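Local coordinates for aminotransferase, class I (Staphylococcus aureus, PDB 2O1B), which probably catalyses the pyridoxal-phosphate-dependent transfer of an amino group between an amino acid and a 2-oxo acid, at residues D134-P139 against K181-L187; K242-I246 against N268-I272; R316-E320 against V331-G335; L356-I362 against R395-L399. All blocks are in the same frame, centred on the assembly; numbering follows the deposited sequence.

Interaction 1: D134-P139 against K181-L187; sequences DYVLLP and KTKLIYL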
loop_
_atom_site.group_PDB
_atom_site.type_symbol
_atom_site.label_atom_id
_atom_site.label_comp_id
_atom_site.label_asym_id
_atom_site.label_seq_id
_atom_site.Cartn_x
_atom_site.Cartn_y
_atom_site.Cartn_z
ATOM N N ASP A 134 5.460 15.091 18.510
ATOM C CA ASP A 134 4.062 15.498 18.625
ATOM C C ASP A 134 3.266 14.416 19.333
ATOM O O ASP A 134 3.455 13.235 19.070
ATOM C CB ASP A 134 3.446 15.761 17.238
ATOM C CG ASP A 134 3.806 17.139 16.677
ATOM O OD1 ASP A 134 3.328 17.445 15.567
ATOM O OD2 ASP A 134 4.552 17.913 17.330
ATOM N N TYR A 135 2.361 14.826 20.218
ATOM C CA TYR A 135 1.499 13.886 20.930
ATOM C C TYR A 135 0.300 13.502 20.095
ATOM O O TYR A 135 -0.275 14.338 19.404
ATOM C CB TYR A 135 1.009 14.502 22.229
ATOM C CG TYR A 135 2.040 14.566 23.316
ATOM C CD1 TYR A 135 3.373 14.859 23.036
ATOM C CD2 TYR A 135 1.677 14.365 24.639
ATOM C CE1 TYR A 135 4.327 14.939 24.065
ATOM C CE2 TYR A 135 2.610 14.446 25.665
ATOM C CZ TYR A 135 3.926 14.726 25.374
ATOM O OH TYR A 135 4.838 14.787 26.402
ATOM N N VAL A 136 -0.059 12.218 20.150
ATOM C CA VAL A 136 -1.248 11.716 19.476
ATOM C C VAL A 136 -2.082 10.949 20.506
ATOM O O VAL A 136 -1.571 10.034 21.173
ATOM C CB VAL A 136 -0.892 10.794 18.278
ATOM C CG1 VAL A 136 -2.147 10.277 17.609
ATOM C CG2 VAL A 136 -0.010 11.534 17.263
ATOM N N LEU A 137 -3.354 11.332 20.633
ATOM C CA LEU A 137 -4.285 10.661 21.546
ATOM C C LEU A 137 -4.934 9.459 20.878
ATOM O O LEU A 137 -5.493 9.588 19.797
ATOM C CB LEU A 137 -5.354 11.634 22.042
ATOM C CG LEU A 137 -4.831 12.608 23.097
ATOM C CD1 LEU A 137 -5.813 13.738 23.319
ATOM C CD2 LEU A 137 -4.597 11.851 24.398
ATOM N N LEU A 138 -4.840 8.305 21.548
ATOM C CA LEU A 138 -5.349 7.028 21.056
ATOM C C LEU A 138 -6.408 6.423 22.001
ATOM O O LEU A 138 -6.147 6.265 23.194
ATOM C CB LEU A 138 -4.172 6.048 20.903
ATOM C CG LEU A 138 -3.473 5.864 19.541
ATOM C CD1 LEU A 138 -3.561 7.040 18.574
ATOM C CD2 LEU A 138 -2.051 5.373 19.650
ATOM N N PRO A 139 -7.597 6.059 21.469
ATOM C CA PRO A 139 -8.658 5.525 22.333
ATOM C C PRO A 139 -8.217 4.281 23.096
ATOM O O PRO A 139 -7.660 3.343 22.508
ATOM C CB PRO A 139 -9.774 5.153 21.342
ATOM C CG PRO A 139 -9.511 5.948 20.147
ATOM C CD PRO A 139 -8.018 6.111 20.059
ATOM N N LYS A 181 -0.288 19.859 23.888
ATOM C CA LYS A 181 0.772 19.300 23.051
ATOM C C LYS A 181 0.243 18.367 21.965
ATOM O O LYS A 181 1.008 17.945 21.088
ATOM C CB LYS A 181 1.808 18.562 23.905
ATOM C CG LYS A 181 2.678 19.449 24.769
ATOM C CD LYS A 181 3.652 18.603 25.560
ATOM C CE LYS A 181 4.286 19.400 26.697
ATOM N NZ LYS A 181 5.080 18.505 27.584
ATOM N N THR A 182 -1.050 18.047 22.015
ATOM C CA THR A 182 -1.623 17.077 21.078
ATOM C C THR A 182 -1.892 17.669 19.697
ATOM O O THR A 182 -2.555 18.696 19.552
ATOM C CB THR A 182 -2.890 16.389 21.645
ATOM O OG1 THR A 182 -2.534 15.666 22.825
ATOM C CG2 THR A 182 -3.470 15.394 20.640
ATOM N N LYS A 183 -1.383 16.990 18.681
ATOM C CA LYS A 183 -1.537 17.449 17.316
ATOM C C LYS A 183 -2.497 16.570 16.521
ATOM O O LYS A 183 -3.001 16.985 15.483
ATOM C CB LYS A 183 -0.168 17.547 16.653
ATOM C CG LYS A 183 0.831 18.364 17.498
ATOM C CD LYS A 183 0.409 19.820 17.638
ATOM C CE LYS A 183 1.395 20.631 18.484
ATOM N NZ LYS A 183 2.636 20.976 17.737
ATOM N N LEU A 184 -2.755 15.365 17.025
ATOM C CA LEU A 184 -3.657 14.434 16.371
ATOM C C LEU A 184 -4.404 13.574 17.390
ATOM O O LEU A 184 -3.846 13.188 18.429
ATOM C CB LEU A 184 -2.884 13.548 15.384
ATOM C CG LEU A 184 -3.659 12.628 14.435
ATOM C CD1 LEU A 184 -4.494 13.415 13.420
ATOM C CD2 LEU A 184 -2.683 11.732 13.716
ATOM N N ILE A 185 -5.666 13.291 17.073
ATOM C CA ILE A 185 -6.539 12.450 17.884
ATOM C C ILE A 185 -7.286 11.452 17.007
ATOM O O ILE A 185 -7.941 11.832 16.041
ATOM C CB ILE A 185 -7.577 13.296 18.652
ATOM C CG1 ILE A 185 -6.868 14.319 19.546
ATOM C CG2 ILE A 185 -8.503 12.403 19.488
ATOM C CD1 ILE A 185 -7.808 15.205 20.308
ATOM N N TYR A 186 -7.190 10.172 17.347
ATOM C CA TYR A 186 -8.033 9.173 16.696
ATOM C C TYR A 186 -9.311 8.977 17.479
ATOM O O TYR A 186 -9.295 8.908 18.717
ATOM C CB TYR A 186 -7.313 7.838 16.564
ATOM C CG TYR A 186 -6.282 7.812 15.484
ATOM C CD1 TYR A 186 -5.083 8.493 15.626
ATOM C CD2 TYR A 186 -6.499 7.100 14.306
ATOM C CE1 TYR A 186 -4.121 8.470 14.627
ATOM C CE2 TYR A 186 -5.535 7.063 13.307
ATOM C CZ TYR A 186 -4.354 7.751 13.473
ATOM O OH TYR A 186 -3.390 7.716 12.479
ATOM N N LEU A 187 -10.417 8.891 16.748
ATOM C CA LEU A 187 -11.695 8.543 17.334
ATOM C C LEU A 187 -12.266 7.424 16.485
ATOM O O LEU A 187 -11.965 7.339 15.301
ATOM C CB LEU A 187 -12.637 9.753 17.367
ATOM C CG LEU A 187 -12.232 10.895 18.326
ATOM C CD1 LEU A 187 -13.182 12.067 18.238
ATOM C CD2 LEU A 187 -12.119 10.403 19.782
HETATM O O HOH W 1 3.439 18.299 20.522
#
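Lys181 lies alongside Tyr135 and spreads its aliphatic chain over one face of the phenol ring. Its CB starts the contact, a CH-pi approach 4.1 Å from the Tyr135 ring centroid. CG anti to the carbonyl carbon (chi1 -70°) and an extended chain beyond it carry CD to 3.9 Å from Tyr135 CZ, and NZ ends near the hydroxyl, 3.9 Å from Tyr135 OH. Beyond this pair the backbones run parallel, with Lys183 N donating to Tyr135 O, Leu137 N to Leu184 O and Tyr186 N to Leu137 O (3.0 Å). Lys183 is the extra residue of a beta bulge between the Tyr135 and Val136 bridges. These are neighbouring strands of the seven-stranded mixed sheet of the large domain, as in fold-type I aminotransferases. On the side covered by helix 118-129, Val136 CG2 packs on Leu184 CB, while Val136 CG1 meets the Tyr186 ring at its edge, in plane, 4.0 Å from CD1. Leu138 CD1 also presses on Tyr186 CD1 (3.6 Å). The OH of Tyr186 is hydrogen-bonded to Leu122 O, and the ring stacks with Tyr146. On the other side Leu137 CD1 lies against Ile185 CD1 at 3.9 Å. Tyr186 O is buried without a polar partner: Pro139, which has no N-H to give, sets its CG 3.3 Å from Tyr186 O.

Interaction 2: K242-I246 against N268-I272; sequences KDVAI and NKDMI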
loop_
_atom_site.group_PDB
_atom_site.type_symbol
_atom_site.label_atom_id
_atom_site.label_comp_id
_atom_site.label_asym_id
_atom_site.label_seq_id
_atom_site.Cartn_x
_atom_site.Cartn_y
_atom_site.Cartn_z
ATOM N N LYS A 242 -15.349 19.497 8.998
ATOM C CA LYS A 242 -14.267 19.497 8.016
ATOM C C LYS A 242 -13.125 20.447 8.372
ATOM O O LYS A 242 -12.037 20.340 7.808
ATOM C CB LYS A 242 -14.801 19.810 6.615
ATOM C CG LYS A 242 -15.746 18.747 6.066
ATOM C CD LYS A 242 -15.996 18.901 4.562
ATOM C CE LYS A 242 -16.599 20.252 4.213
ATOM N NZ LYS A 242 -16.789 20.377 2.735
ATOM N N ASP A 243 -13.367 21.371 9.296
ATOM C CA ASP A 243 -12.334 22.309 9.735
ATOM C C ASP A 243 -11.293 21.645 10.616
ATOM O O ASP A 243 -10.165 22.124 10.730
ATOM C CB ASP A 243 -12.952 23.455 10.525
ATOM C CG ASP A 243 -13.778 24.392 9.671
ATOM O OD1 ASP A 243 -13.957 24.151 8.456
ATOM O OD2 ASP A 243 -14.262 25.386 10.239
ATOM N N VAL A 244 -11.684 20.555 11.268
ATOM C CA VAL A 244 -10.799 19.891 12.233
ATOM C C VAL A 244 -10.465 18.450 11.863
ATOM O O VAL A 244 -9.448 17.926 12.310
ATOM C CB VAL A 244 -11.388 19.874 13.666
ATOM C CG1 VAL A 244 -11.679 21.282 14.165
ATOM C CG2 VAL A 244 -12.642 18.994 13.721
ATOM N N ALA A 245 -11.319 17.817 11.067
ATOM C CA ALA A 245 -11.282 16.365 10.922
ATOM C C ALA A 245 -11.320 15.819 9.500
ATOM O O ALA A 245 -11.820 16.470 8.568
ATOM C CB ALA A 245 -12.420 15.735 11.724
ATOM N N ILE A 246 -10.787 14.604 9.359
ATOM C CA ILE A 246 -11.102 13.740 8.221
ATOM C C ILE A 246 -11.806 12.517 8.764
ATOM O O ILE A 246 -11.642 12.157 9.932
ATOM C CB ILE A 246 -9.848 13.274 7.422
ATOM C CG1 ILE A 246 -8.820 12.593 8.338
ATOM C CG2 ILE A 246 -9.246 14.434 6.642
ATOM C CD1 ILE A 246 -7.674 11.885 7.583
ATOM N N ASN A 268 -11.269 17.371 5.827
ATOM C CA ASN A 268 -10.312 18.494 5.912
ATOM C C ASN A 268 -9.350 18.551 4.739
ATOM O O ASN A 268 -8.567 17.620 4.554
ATOM C CB ASN A 268 -9.489 18.426 7.201
ATOM C CG ASN A 268 -8.689 19.704 7.450
ATOM O OD1 ASN A 268 -9.232 20.713 7.907
ATOM N ND2 ASN A 268 -7.397 19.667 7.142
ATOM N N LYS A 269 -9.392 19.643 3.966
ATOM C CA LYS A 269 -8.579 19.738 2.734
ATOM C C LYS A 269 -7.074 19.558 2.982
ATOM O O LYS A 269 -6.405 18.813 2.254
ATOM C CB LYS A 269 -8.860 21.035 1.958
ATOM C CG LYS A 269 -7.878 21.315 0.799
ATOM C CD LYS A 269 -8.441 22.320 -0.193
ATOM C CE LYS A 269 -7.402 23.298 -0.743
ATOM N NZ LYS A 269 -5.979 22.875 -0.603
ATOM N N ASP A 270 -6.549 20.239 3.999
ATOM C CA ASP A 270 -5.116 20.172 4.313
ATOM C C ASP A 270 -4.673 18.733 4.585
ATOM O O ASP A 270 -3.658 18.270 4.050
ATOM C CB ASP A 270 -4.768 21.073 5.513
ATOM C CG ASP A 270 -4.777 22.549 5.164
ATOM O OD1 ASP A 270 -4.835 22.890 3.958
ATOM O OD2 ASP A 270 -4.710 23.380 6.105
HETATM N N MSE A 271 -5.443 18.033 5.409
HETATM C CA MSE A 271 -5.143 16.652 5.753
HETATM C C MSE A 271 -5.291 15.729 4.559
HETATM O O MSE A 271 -4.466 14.841 4.358
HETATM C CB MSE A 271 -6.040 16.172 6.896
HETATM C CG MSE A 271 -5.815 16.946 8.177
HETATM SE SE MSE A 271 -7.055 16.443 9.575
HETATM C CE MSE A 271 -6.208 14.773 10.070
ATOM N N ILE A 272 -6.346 15.927 3.775
ATOM C CA ILE A 272 -6.533 15.130 2.570
ATOM C C ILE A 272 -5.378 15.358 1.583
ATOM O O ILE A 272 -4.841 14.407 1.007
ATOM C CB ILE A 272 -7.898 15.419 1.917
ATOM C CG1 ILE A 272 -9.039 14.930 2.833
ATOM C CG2 ILE A 272 -7.989 14.810 0.517
ATOM C CD1 ILE A 272 -8.983 13.436 3.178
#
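Ile246 points into the groove between Met271 and Ile272 and crosses both side chains at a slant. Its CG1 sits between the backbone N and the carbonyl carbon (chi1 55°), which leaves CG2 as the branch that enters the groove: CG2 is 3.7 Å from Met271 CB on one residue and 3.6 Å from Ile272 CD1 on the next. Met271, a selenomethionine, bends at its last torsion (chi3 77°), bringing CE back along the isoleucine to 3.8 Å from Ile246 CG1. Its SE atom passes 3.9 Å from Val244 O. Beside this apolar patch the backbones are tied directly, Asn268 N donating to Ala245 O at 2.9 Å. Asn268 occupies the N-cap position of helix 269-282, and its CB lies 3.2 Å from Lys242 O. Lys242 itself leads away, its NZ held by a salt bridge to Glu111 and a bond to Thr105 O. Val125 of helix 118-129 also touches Ile246. A helix laid against the sheet in this way, right after strand 263-267, which runs antiparallel to strand 245-250, belongs to the large domain of fold-type I pyridoxal-phosphate enzymes.

Interaction 3: R316-E320 against V331-G335; sequences RDRFE and VHAKG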
loop_
_atom_site.group_PDB
_atom_site.type_symbol
_atom_site.label_atom_id
_atom_site.label_comp_id
_atom_site.label_asym_id
_atom_site.label_seq_id
_atom_site.Cartn_x
_atom_site.Cartn_y
_atom_site.Cartn_z
ATOM N N ARG A 316 -26.749 -9.948 17.663
ATOM C CA ARG A 316 -26.414 -9.335 18.952
ATOM C C ARG A 316 -27.514 -9.582 19.985
ATOM O O ARG A 316 -27.230 -9.935 21.135
ATOM C CB ARG A 316 -26.197 -7.830 18.781
ATOM C CG ARG A 316 -25.864 -7.086 20.067
ATOM C CD ARG A 316 -26.327 -5.639 20.019
ATOM N NE ARG A 316 -27.761 -5.500 19.732
ATOM C CZ ARG A 316 -28.453 -4.362 19.834
ATOM N NH1 ARG A 316 -27.858 -3.237 20.233
ATOM N NH2 ARG A 316 -29.742 -4.348 19.531
ATOM N N ASP A 317 -28.767 -9.389 19.571
ATOM C CA ASP A 317 -29.919 -9.549 20.464
ATOM C C ASP A 317 -29.993 -10.952 21.063
ATOM O O ASP A 317 -30.252 -11.112 22.256
ATOM C CB ASP A 317 -31.228 -9.227 19.728
ATOM C CG ASP A 317 -31.366 -7.751 19.389
ATOM O OD1 ASP A 317 -32.214 -7.405 18.538
ATOM O OD2 ASP A 317 -30.621 -6.939 19.968
ATOM N N ARG A 318 -29.765 -11.954 20.220
ATOM C CA ARG A 318 -29.811 -13.350 20.613
ATOM C C ARG A 318 -28.652 -13.710 21.528
ATOM O O ARG A 318 -28.833 -14.418 22.521
ATOM C CB ARG A 318 -29.808 -14.247 19.375
ATOM C CG ARG A 318 -31.115 -14.227 18.616
ATOM C CD ARG A 318 -30.943 -14.702 17.178
ATOM N NE ARG A 318 -30.509 -16.096 17.084
ATOM C CZ ARG A 318 -31.274 -17.149 17.363
ATOM N NH1 ARG A 318 -32.529 -16.986 17.775
ATOM N NH2 ARG A 318 -30.782 -18.374 17.236
ATOM N N PHE A 319 -27.466 -13.212 21.199
ATOM C CA PHE A 319 -26.271 -13.559 21.946
ATOM C C PHE A 319 -26.248 -12.885 23.309
ATOM O O PHE A 319 -25.917 -13.521 24.313
ATOM C CB PHE A 319 -25.027 -13.193 21.152
ATOM C CG PHE A 319 -23.772 -13.814 21.675
ATOM C CD1 PHE A 319 -23.458 -15.132 21.371
ATOM C CD2 PHE A 319 -22.895 -13.080 22.463
ATOM C CE1 PHE A 319 -22.290 -15.710 21.853
ATOM C CE2 PHE A 319 -21.728 -13.651 22.946
ATOM C CZ PHE A 319 -21.423 -14.962 22.641
ATOM N N GLU A 320 -26.603 -11.606 23.340
ATOM C CA GLU A 320 -26.657 -10.856 24.587
ATOM C C GLU A 320 -27.810 -11.309 25.496
ATOM O O GLU A 320 -27.736 -11.151 26.718
ATOM C CB GLU A 320 -26.744 -9.358 24.313
ATOM C CG GLU A 320 -25.480 -8.750 23.697
ATOM C CD GLU A 320 -25.510 -7.230 23.678
ATOM O OE1 GLU A 320 -24.518 -6.620 23.229
ATOM O OE2 GLU A 320 -26.528 -6.645 24.111
ATOM N N VAL A 331 -20.670 -5.478 28.206
ATOM C CA VAL A 331 -21.068 -4.133 27.814
ATOM C C VAL A 331 -21.932 -4.271 26.557
ATOM O O VAL A 331 -21.480 -4.787 25.532
ATOM C CB VAL A 331 -19.840 -3.213 27.611
ATOM C CG1 VAL A 331 -20.231 -1.880 26.994
ATOM C CG2 VAL A 331 -19.132 -2.996 28.946
ATOM N N HIS A 332 -23.193 -3.856 26.669
ATOM C CA HIS A 332 -24.142 -3.893 25.552
ATOM C C HIS A 332 -23.537 -3.195 24.327
ATOM O O HIS A 332 -23.014 -2.079 24.435
ATOM C CB HIS A 332 -25.472 -3.241 25.986
ATOM C CG HIS A 332 -26.493 -3.118 24.896
ATOM N ND1 HIS A 332 -26.974 -1.898 24.469
ATOM C CD2 HIS A 332 -27.139 -4.054 24.163
ATOM C CE1 HIS A 332 -27.864 -2.090 23.512
ATOM N NE2 HIS A 332 -27.982 -3.391 23.306
ATOM N N ALA A 333 -23.587 -3.879 23.178
ATOM C CA ALA A 333 -23.054 -3.371 21.921
ATOM C C ALA A 333 -24.076 -2.484 21.223
ATOM O O ALA A 333 -25.237 -2.859 21.083
ATOM C CB ALA A 333 -22.690 -4.524 21.001
ATOM N N LYS A 334 -23.637 -1.317 20.766
ATOM C CA LYS A 334 -24.560 -0.370 20.124
ATOM C C LYS A 334 -24.342 -0.315 18.617
ATOM O O LYS A 334 -25.203 0.137 17.862
ATOM C CB LYS A 334 -24.397 1.019 20.727
ATOM C CG LYS A 334 -24.551 1.082 22.254
ATOM C CD LYS A 334 -24.462 2.522 22.724
ATOM C CE LYS A 334 -24.083 2.624 24.183
ATOM N NZ LYS A 334 -23.878 4.061 24.476
ATOM N N GLY A 335 -23.169 -0.771 18.200
ATOM C CA GLY A 335 -22.821 -0.912 16.792
ATOM C C GLY A 335 -21.614 -1.817 16.604
ATOM O O GLY A 335 -21.071 -2.366 17.574
#
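Arg316 and Glu320, from successive turns of helix 302-325, take hold of both polar atoms of Ala333. This helix packs here beside the antiparallel sheet of the C-terminal domain of a fold-type I aminotransferase, and the 331-335 segment leads from strand 330-331 toward strand 338-342. Arg316 NH1 donates to Ala333 O at 2.8 Å, nearly straight (165°) and with the oxygen lying in the guanidinium plane. Glu320 OE1 turns its syn lone pair to the Ala333 N-H, 2.9 Å from that nitrogen. The methyl group fits between the two grips, with Ala333 CB 3.9 Å from Arg316 CD. The side chain of His332 crosses that of Arg316 obliquely, one end of the imidazole over the guanidinium face and the two planes 35° apart.

In the next shell, the helix sets the spacing: Glu320 N bonds to Arg316 O, so the two side chains leave the same flank one turn apart. Glu320 runs out extended, whereas Arg316 starts with CG opposite the backbone N and then bends at chi3 (56°), swinging its head toward the loop. Asp317 steadies that head through a salt bridge, its OD2 taking Arg316 NH2 at 2.8 Å through the syn lone pair, together with a weak bond from NE. Farther out, Phe228 packs on Arg316 and Val339 on Glu320. The loop beyond Ala333 is bound as well, Lys334 pairing through its backbone with Gly195 and Phe228, while Lys334 NZ is hydrogen-bonded to His166 ND1.

Interaction 4: L356-I362 against R395-L399; sequences LVQEKSI and RLTEL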
loop_
_atom_site.group_PDB
_atom_site.type_symbol
_atom_site.label_atom_id
_atom_site.label_comp_id
_atom_site.label_asym_id
_atom_site.label_seq_id
_atom_site.Cartn_x
_atom_site.Cartn_y
_atom_site.Cartn_z
ATOM N N LEU A 356 -10.544 -20.158 27.430
ATOM C CA LEU A 356 -11.607 -20.414 26.454
ATOM C C LEU A 356 -11.169 -21.301 25.274
ATOM O O LEU A 356 -11.922 -22.179 24.838
ATOM C CB LEU A 356 -12.219 -19.096 25.958
ATOM C CG LEU A 356 -13.075 -18.270 26.930
ATOM C CD1 LEU A 356 -13.437 -16.916 26.332
ATOM C CD2 LEU A 356 -14.334 -19.019 27.299
ATOM N N VAL A 357 -9.958 -21.084 24.764
ATOM C CA VAL A 357 -9.446 -21.914 23.657
ATOM C C VAL A 357 -9.123 -23.339 24.121
ATOM O O VAL A 357 -9.494 -24.312 23.450
ATOM C CB VAL A 357 -8.258 -21.243 22.875
ATOM C CG1 VAL A 357 -7.086 -20.918 23.787
ATOM C CG2 VAL A 357 -7.791 -22.136 21.742
ATOM N N GLN A 358 -8.460 -23.448 25.275
ATOM C CA GLN A 358 -8.081 -24.737 25.871
ATOM C C GLN A 358 -9.288 -25.571 26.297
ATOM O O GLN A 358 -9.423 -26.729 25.898
ATOM C CB GLN A 358 -7.198 -24.527 27.102
ATOM C CG GLN A 358 -5.724 -24.252 26.831
ATOM C CD GLN A 358 -4.879 -24.295 28.112
ATOM O OE1 GLN A 358 -5.173 -25.052 29.050
ATOM N NE2 GLN A 358 -3.823 -23.484 28.152
ATOM N N GLU A 359 -10.147 -24.986 27.129
ATOM C CA GLU A 359 -11.269 -25.713 27.723
ATOM C C GLU A 359 -12.498 -25.738 26.824
ATOM O O GLU A 359 -13.139 -26.772 26.688
ATOM C CB GLU A 359 -11.644 -25.147 29.103
ATOM C CG GLU A 359 -10.465 -24.875 30.050
ATOM C CD GLU A 359 -9.633 -26.105 30.376
ATOM O OE1 GLU A 359 -10.203 -27.217 30.489
ATOM O OE2 GLU A 359 -8.399 -25.950 30.533
ATOM N N LYS A 360 -12.814 -24.604 26.210
ATOM C CA LYS A 360 -14.082 -24.441 25.494
ATOM C C LYS A 360 -13.973 -24.387 23.965
ATOM O O LYS A 360 -14.993 -24.297 23.273
ATOM C CB LYS A 360 -14.824 -23.204 26.019
ATOM C CG LYS A 360 -15.304 -23.354 27.463
ATOM C CD LYS A 360 -16.478 -24.311 27.544
ATOM C CE LYS A 360 -16.940 -24.519 28.970
ATOM N NZ LYS A 360 -18.282 -25.164 29.004
ATOM N N SER A 361 -12.744 -24.456 23.450
ATOM C CA SER A 361 -12.468 -24.314 22.007
ATOM C C SER A 361 -13.137 -23.081 21.389
ATOM O O SER A 361 -13.635 -23.127 20.263
ATOM C CB SER A 361 -12.841 -25.587 21.236
ATOM O OG SER A 361 -11.997 -26.671 21.593
ATOM N N ILE A 362 -13.153 -21.989 22.152
ATOM C CA ILE A 362 -13.622 -20.691 21.669
ATOM C C ILE A 362 -12.439 -19.736 21.578
ATOM O O ILE A 362 -11.791 -19.437 22.583
ATOM C CB ILE A 362 -14.715 -20.076 22.588
ATOM C CG1 ILE A 362 -15.975 -20.934 22.585
ATOM C CG2 ILE A 362 -15.054 -18.653 22.151
ATOM C CD1 ILE A 362 -17.030 -20.480 23.574
ATOM N N ARG A 395 -22.023 -22.603 25.294
ATOM C CA ARG A 395 -20.691 -22.894 25.833
ATOM C C ARG A 395 -20.300 -21.869 26.898
ATOM O O ARG A 395 -19.855 -22.236 27.986
ATOM C CB ARG A 395 -19.630 -22.914 24.723
ATOM C CG ARG A 395 -19.652 -24.155 23.845
ATOM C CD ARG A 395 -18.396 -24.222 22.991
ATOM N NE ARG A 395 -18.515 -25.212 21.924
ATOM C CZ ARG A 395 -17.579 -25.447 21.009
ATOM N NH1 ARG A 395 -16.436 -24.770 21.023
ATOM N NH2 ARG A 395 -17.789 -26.359 20.072
ATOM N N LEU A 396 -20.489 -20.592 26.570
ATOM C CA LEU A 396 -20.145 -19.475 27.453
ATOM C C LEU A 396 -21.005 -19.355 28.716
ATOM O O LEU A 396 -20.490 -19.029 29.789
ATOM C CB LEU A 396 -20.183 -18.165 26.669
ATOM C CG LEU A 396 -19.002 -17.969 25.720
ATOM C CD1 LEU A 396 -19.268 -16.815 24.778
ATOM C CD2 LEU A 396 -17.726 -17.734 26.518
ATOM N N THR A 397 -22.305 -19.620 28.584
ATOM C CA THR A 397 -23.237 -19.549 29.723
ATOM C C THR A 397 -22.948 -20.612 30.788
ATOM O O THR A 397 -23.235 -20.413 31.971
ATOM C CB THR A 397 -24.711 -19.647 29.274
ATOM O OG1 THR A 397 -24.908 -20.850 28.526
ATOM C CG2 THR A 397 -25.091 -18.462 28.418
ATOM N N GLU A 398 -22.381 -21.739 30.361
ATOM C CA GLU A 398 -21.911 -22.783 31.270
ATOM C C GLU A 398 -20.875 -22.237 32.264
ATOM O O GLU A 398 -20.671 -22.806 33.340
ATOM C CB GLU A 398 -21.329 -23.951 30.464
ATOM C CG GLU A 398 -21.132 -25.253 31.243
ATOM C CD GLU A 398 -19.761 -25.369 31.921
ATOM O OE1 GLU A 398 -18.846 -24.584 31.593
ATOM O OE2 GLU A 398 -19.594 -26.257 32.775
ATOM N N LEU A 399 -20.242 -21.123 31.905
ATOM C CA LEU A 399 -19.179 -20.532 32.716
ATOM C C LEU A 399 -19.689 -19.498 33.717
ATOM O O LEU A 399 -18.896 -18.816 34.369
ATOM C CB LEU A 399 -18.099 -19.922 31.815
ATOM C CG LEU A 399 -17.439 -20.853 30.790
ATOM C CD1 LEU A 399 -16.580 -20.047 29.825
ATOM C CD2 LEU A 399 -16.622 -21.938 31.493
#
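Lys360 NZ is gripped by two groups of segment 395-399: it forms a salt bridge with Glu398 OE1 at 2.7 Å and a weak, long bond to Arg395 O. The carboxylate is met from above its plane, 62° out of it. A bend at chi2 (-73°) carries the lysine chain across to that segment, and on the way CE rests 3.6 Å from Leu399 CD2, the two side chains sliding past each other in opposite directions. In return Arg395 reaches back with an extended chain, NH1 giving a weak bond to Lys360 O, short at 2.7 Å but bent (124°). Its NH2 is held by Glu391 and Pro48 O. These are two helices of the C-terminal domain, 349-360 and 388-397. After the first, Ser361 takes a positive phi and turns the chain into strand 362-363, which runs parallel to strand 50-51; Ser361 OG bonds to Leu47 O. Apolar side chains meet beside the charged groups. Leu356 CD2 touches both Leu399 CD1 (3.5 Å) and Leu396 CD2 (3.7 Å), meeting Leu396 at about a right angle. Ile362 runs alongside Arg395 the other way, CD1 reaching 3.7 Å from Arg395 CB and 3.8 Å from Leu396 CG.

In the fold
The four contacts fall into two pairs. Interactions 1 and 2 reach the same large-domain sheet and meet where Leu184 CD1 lies 4.0 Å from Met271 CE. Interactions 3 and 4 belong to the C-terminal domain and join through Phe319 CZ and Leu396 CD1, 3.6 Å apart. Between the pairs, interactions 1 and 3 come no nearer than about 13 Å between closest atoms, and the centres of interactions 2 and 4 are 45 Å apart. The cofactor site lies closest to interaction 1: the side chain of Tyr186 is about 8 Å from a bound pyridoxal phosphate, while those of Ile246 and Ala333 are each about 13 Å from one.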